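Putative NADPH-dependent oxidoreductase (PDB 3DB2) is a putative NADPH-dependent oxidoreductase of the GFO/IDH/MocA family, probably binding the dinucleotide on its Rossmann-fold domain and reducing or oxidising a substrate not yet identified. Local coordinates at residues L194-P206 against A336-I349. Residues are numbered along the deposited sequence; the frame is centred on the assembly and turned at random. Where two conformers were deposited one is given.
Sequences LGPVARVFNFGKP and AAVKSVHEKRPVEI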
# COMPACT_ATOMS: atom_id res chain seq x y z
N LEU C 194 5.10 10.80 -11.39
CA LEU C 194 6.09 9.89 -11.95
C LEU C 194 6.07 9.63 -13.46
O LEU C 194 6.94 8.87 -13.93
CB LEU C 194 5.93 8.51 -11.29
CG LEU C 194 6.15 8.43 -9.79
CD1 LEU C 194 6.41 7.00 -9.39
CD2 LEU C 194 7.30 9.33 -9.35
N GLY C 195 5.16 10.19 -14.23
CA GLY C 195 5.11 9.89 -15.65
C GLY C 195 4.23 8.68 -15.96
O GLY C 195 3.58 8.13 -15.06
N PRO C 196 4.18 8.28 -17.22
CA PRO C 196 3.20 7.31 -17.69
C PRO C 196 3.38 5.88 -17.20
O PRO C 196 4.44 5.25 -17.15
CB PRO C 196 3.37 7.33 -19.23
CG PRO C 196 4.77 7.82 -19.42
CD PRO C 196 5.01 8.79 -18.32
N VAL C 197 2.26 5.28 -16.84
CA VAL C 197 2.19 3.88 -16.44
C VAL C 197 2.41 2.98 -17.65
O VAL C 197 1.89 3.27 -18.73
CB VAL C 197 0.84 3.60 -15.79
CG1 VAL C 197 0.70 2.11 -15.54
CG2 VAL C 197 0.69 4.41 -14.49
N ALA C 198 3.16 1.90 -17.48
CA ALA C 198 3.36 0.92 -18.54
C ALA C 198 2.42 -0.27 -18.46
O ALA C 198 1.93 -0.81 -19.45
CB ALA C 198 4.80 0.43 -18.53
N ARG C 199 2.19 -0.78 -17.27
CA ARG C 199 1.38 -1.97 -17.05
C ARG C 199 0.74 -1.96 -15.66
O ARG C 199 1.17 -1.27 -14.71
CB ARG C 199 2.17 -3.27 -17.20
CG ARG C 199 3.31 -3.46 -16.19
CD ARG C 199 4.17 -4.68 -16.61
NE ARG C 199 4.68 -4.35 -17.95
CZ ARG C 199 5.70 -3.54 -18.16
NH1 ARG C 199 6.39 -2.99 -17.15
NH2 ARG C 199 6.00 -3.33 -19.44
N VAL C 200 -0.33 -2.74 -15.53
CA VAL C 200 -1.24 -2.82 -14.41
C VAL C 200 -1.52 -4.25 -13.99
O VAL C 200 -1.69 -5.07 -14.90
CB VAL C 200 -2.60 -2.17 -14.80
CG1 VAL C 200 -3.56 -2.13 -13.62
CG2 VAL C 200 -2.40 -0.78 -15.36
N PHE C 201 -1.64 -4.51 -12.69
CA PHE C 201 -2.22 -5.76 -12.20
C PHE C 201 -3.23 -5.36 -11.11
O PHE C 201 -2.97 -4.52 -10.26
CB PHE C 201 -1.20 -6.79 -11.71
CG PHE C 201 -1.90 -8.07 -11.26
CD1 PHE C 201 -2.14 -9.06 -12.21
CD2 PHE C 201 -2.35 -8.30 -9.97
CE1 PHE C 201 -2.82 -10.22 -11.87
CE2 PHE C 201 -3.01 -9.46 -9.62
CZ PHE C 201 -3.24 -10.43 -10.58
N ASN C 202 -4.39 -6.02 -11.11
CA ASN C 202 -5.35 -5.73 -10.04
C ASN C 202 -5.99 -7.00 -9.47
O ASN C 202 -6.33 -7.90 -10.23
CB ASN C 202 -6.46 -4.82 -10.55
CG ASN C 202 -7.41 -4.29 -9.52
OD1 ASN C 202 -7.08 -3.53 -8.62
ND2 ASN C 202 -8.69 -4.63 -9.60
N PHE C 203 -6.18 -7.03 -8.16
CA PHE C 203 -7.10 -7.94 -7.49
C PHE C 203 -8.29 -7.10 -7.01
O PHE C 203 -8.10 -6.05 -6.38
CB PHE C 203 -6.50 -8.68 -6.34
CG PHE C 203 -5.53 -9.83 -6.62
CD1 PHE C 203 -5.81 -10.78 -7.57
CD2 PHE C 203 -4.35 -9.92 -5.88
CE1 PHE C 203 -4.99 -11.86 -7.82
CE2 PHE C 203 -3.50 -10.99 -6.14
CZ PHE C 203 -3.79 -11.94 -7.10
N GLY C 204 -9.52 -7.53 -7.28
CA GLY C 204 -10.63 -6.74 -6.73
C GLY C 204 -11.96 -7.47 -6.84
O GLY C 204 -12.11 -8.33 -7.71
N LYS C 205 -12.89 -7.11 -5.95
CA LYS C 205 -14.18 -7.79 -5.91
C LYS C 205 -15.20 -7.02 -5.09
O LYS C 205 -14.85 -6.14 -4.30
CB LYS C 205 -14.01 -9.19 -5.30
CG LYS C 205 -13.56 -9.14 -3.85
CD LYS C 205 -13.24 -10.49 -3.25
CE LYS C 205 -11.98 -11.11 -3.85
NZ LYS C 205 -10.69 -10.59 -3.35
N PRO C 206 -16.48 -7.37 -5.21
CA PRO C 206 -17.47 -6.81 -4.27
C PRO C 206 -17.19 -7.29 -2.87
O PRO C 206 -16.95 -8.49 -2.65
CB PRO C 206 -18.79 -7.41 -4.79
CG PRO C 206 -18.52 -7.89 -6.17
CD PRO C 206 -17.08 -8.31 -6.17
N ALA C 336 -7.42 -1.09 -17.86
CA ALA C 336 -6.42 -2.19 -17.82
C ALA C 336 -6.60 -2.99 -16.54
O ALA C 336 -6.44 -4.22 -16.55
CB ALA C 336 -5.04 -1.59 -17.95
N ALA C 337 -6.90 -2.27 -15.45
CA ALA C 337 -7.14 -2.90 -14.15
C ALA C 337 -8.37 -3.78 -14.15
O ALA C 337 -8.36 -4.88 -13.61
CB ALA C 337 -7.26 -1.85 -13.06
N VAL C 338 -9.47 -3.34 -14.77
CA VAL C 338 -10.63 -4.24 -14.92
C VAL C 338 -10.32 -5.44 -15.80
O VAL C 338 -10.72 -6.58 -15.50
CB VAL C 338 -11.81 -3.41 -15.45
CG1 VAL C 338 -13.04 -4.26 -15.70
CG2 VAL C 338 -12.13 -2.32 -14.42
N LYS C 339 -9.57 -5.22 -16.89
CA LYS C 339 -9.18 -6.28 -17.80
C LYS C 339 -8.32 -7.28 -17.01
O LYS C 339 -8.46 -8.49 -17.24
CB LYS C 339 -8.37 -5.81 -18.99
CG LYS C 339 -8.16 -6.90 -20.02
CD LYS C 339 -7.44 -6.43 -21.28
CE LYS C 339 -8.32 -5.63 -22.22
NZ LYS C 339 -9.48 -6.39 -22.74
N SER C 340 -7.51 -6.73 -16.10
CA SER C 340 -6.57 -7.57 -15.34
C SER C 340 -7.33 -8.52 -14.44
O SER C 340 -6.95 -9.68 -14.20
CB SER C 340 -5.58 -6.70 -14.54
OG SER C 340 -4.81 -7.43 -13.61
N VAL C 341 -8.46 -8.05 -13.90
CA VAL C 341 -9.30 -8.86 -13.04
C VAL C 341 -10.00 -9.95 -13.84
O VAL C 341 -9.97 -11.09 -13.38
CB VAL C 341 -10.38 -8.05 -12.29
CG1 VAL C 341 -11.39 -8.93 -11.57
CG2 VAL C 341 -9.69 -7.19 -11.28
N HIS C 342 -10.61 -9.60 -14.96
CA HIS C 342 -11.26 -10.62 -15.78
C HIS C 342 -10.33 -11.71 -16.28
O HIS C 342 -10.70 -12.88 -16.23
CB HIS C 342 -11.92 -9.93 -16.99
CG HIS C 342 -13.07 -9.11 -16.44
ND1 HIS C 342 -13.23 -7.77 -16.71
CD2 HIS C 342 -14.09 -9.45 -15.62
CE1 HIS C 342 -14.32 -7.33 -16.09
NE2 HIS C 342 -14.86 -8.32 -15.42
N GLU C 343 -9.15 -11.32 -16.75
CA GLU C 343 -8.20 -12.17 -17.44
C GLU C 343 -7.13 -12.75 -16.53
O GLU C 343 -6.31 -13.54 -17.00
CB GLU C 343 -7.62 -11.35 -18.59
CG GLU C 343 -8.73 -11.04 -19.61
CD GLU C 343 -8.21 -10.60 -20.95
OE1 GLU C 343 -7.11 -11.00 -21.40
OE2 GLU C 343 -8.93 -9.82 -21.61
N LYS C 344 -7.16 -12.37 -15.26
CA LYS C 344 -6.28 -12.83 -14.21
C LYS C 344 -4.82 -12.74 -14.63
O LYS C 344 -4.01 -13.67 -14.58
CB LYS C 344 -6.67 -14.25 -13.81
CG LYS C 344 -8.08 -14.34 -13.20
CD LYS C 344 -8.33 -15.77 -12.73
CE LYS C 344 -9.77 -15.96 -12.25
NZ LYS C 344 -9.99 -17.39 -11.87
N ARG C 345 -4.39 -11.55 -15.04
CA ARG C 345 -3.08 -11.34 -15.62
C ARG C 345 -2.73 -9.88 -15.63
O ARG C 345 -3.65 -9.06 -15.63
CB ARG C 345 -3.04 -11.87 -17.07
CG ARG C 345 -3.88 -11.01 -18.04
CD ARG C 345 -3.95 -11.57 -19.44
NE ARG C 345 -4.56 -10.76 -20.46
CZ ARG C 345 -4.10 -9.72 -21.13
NH1 ARG C 345 -2.88 -9.26 -20.89
NH2 ARG C 345 -4.84 -9.10 -22.06
N PRO C 346 -1.45 -9.54 -15.63
CA PRO C 346 -1.04 -8.15 -15.85
C PRO C 346 -1.36 -7.71 -17.28
O PRO C 346 -1.37 -8.51 -18.23
CB PRO C 346 0.47 -8.15 -15.68
CG PRO C 346 0.86 -9.57 -15.88
CD PRO C 346 -0.29 -10.41 -15.38
N VAL C 347 -1.62 -6.43 -17.44
CA VAL C 347 -2.13 -5.87 -18.69
C VAL C 347 -1.32 -4.64 -19.04
O VAL C 347 -1.19 -3.75 -18.17
CB VAL C 347 -3.61 -5.48 -18.57
CG1 VAL C 347 -4.04 -4.76 -19.85
CG2 VAL C 347 -4.45 -6.71 -18.29
N GLU C 348 -0.79 -4.62 -20.25
CA GLU C 348 -0.01 -3.50 -20.76
C GLU C 348 -1.01 -2.37 -21.07
O GLU C 348 -2.09 -2.58 -21.60
CB GLU C 348 0.78 -3.83 -22.01
CG GLU C 348 1.74 -5.01 -21.90
CD GLU C 348 2.82 -4.76 -20.86
OE1 GLU C 348 3.58 -3.79 -21.03
OE2 GLU C 348 2.84 -5.54 -19.89
N ILE C 349 -0.65 -1.13 -20.75
CA ILE C 349 -1.51 -0.02 -21.12
C ILE C 349 -1.60 0.08 -22.64
O ILE C 349 -2.60 0.52 -23.21
CB ILE C 349 -0.98 1.28 -20.52
CG1 ILE C 349 -0.83 1.27 -18.99
CG2 ILE C 349 -1.85 2.45 -20.95
CD1 ILE C 349 -2.16 1.14 -18.27
O HOH W 1 -6.56 -10.48 -11.31
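R199 reaches E348 because its CG sits between the backbone N and the carbonyl carbon (chi1 63°) and its chain bends again at chi3, while E348 folds at chi2 to run alongside it. The guanidinium meets the carboxylate side-on: NE gives a bond of 2.9 Å to OE2 in the guanidinium plane, and NH2 reaches OE1 at a tilt, each oxygen using its syn lone pair. NH1 has a second carboxylate, E222 on the neighbouring strand, so one arginine bridges two acids. A methionine in place of R199 would probably leave the carboxylates of E348 and E222, on the strands flanking 197-205, both without their charged partner.

Behind this pair the backbones zip up antiparallel: V200 and V347 exchange N-H···O bonds in both directions, and I349 N donates to A198 O at 2.9 Å. On the other face of the sheet V200 splits its branches: in the conformer modelled here CG1 lies against A337 and CG2 against A336 CB and I349 CD1. Further along, S340 does double duty. Its OG accepts the N202 N-H at 2.9 Å and donates to R345 O, tying the helix to both the strand and the turn that follows. A water joins N202 O to S340 O. The F201 ring turns its edge to the R345-P346 backbone and stacks on F201 of the second subunit. N202 lays ND2 against V341 CG2 (3.2 Å), its amide fixed by T219 and N217.

Strand 347-348 thus closes one edge of the mixed sheet within this chain, and helix 324-343 packs across that sheet's face, an alpha/beta arrangement characteristic of the C-terminal domain of GFO/IDH/MocA oxidoreductases.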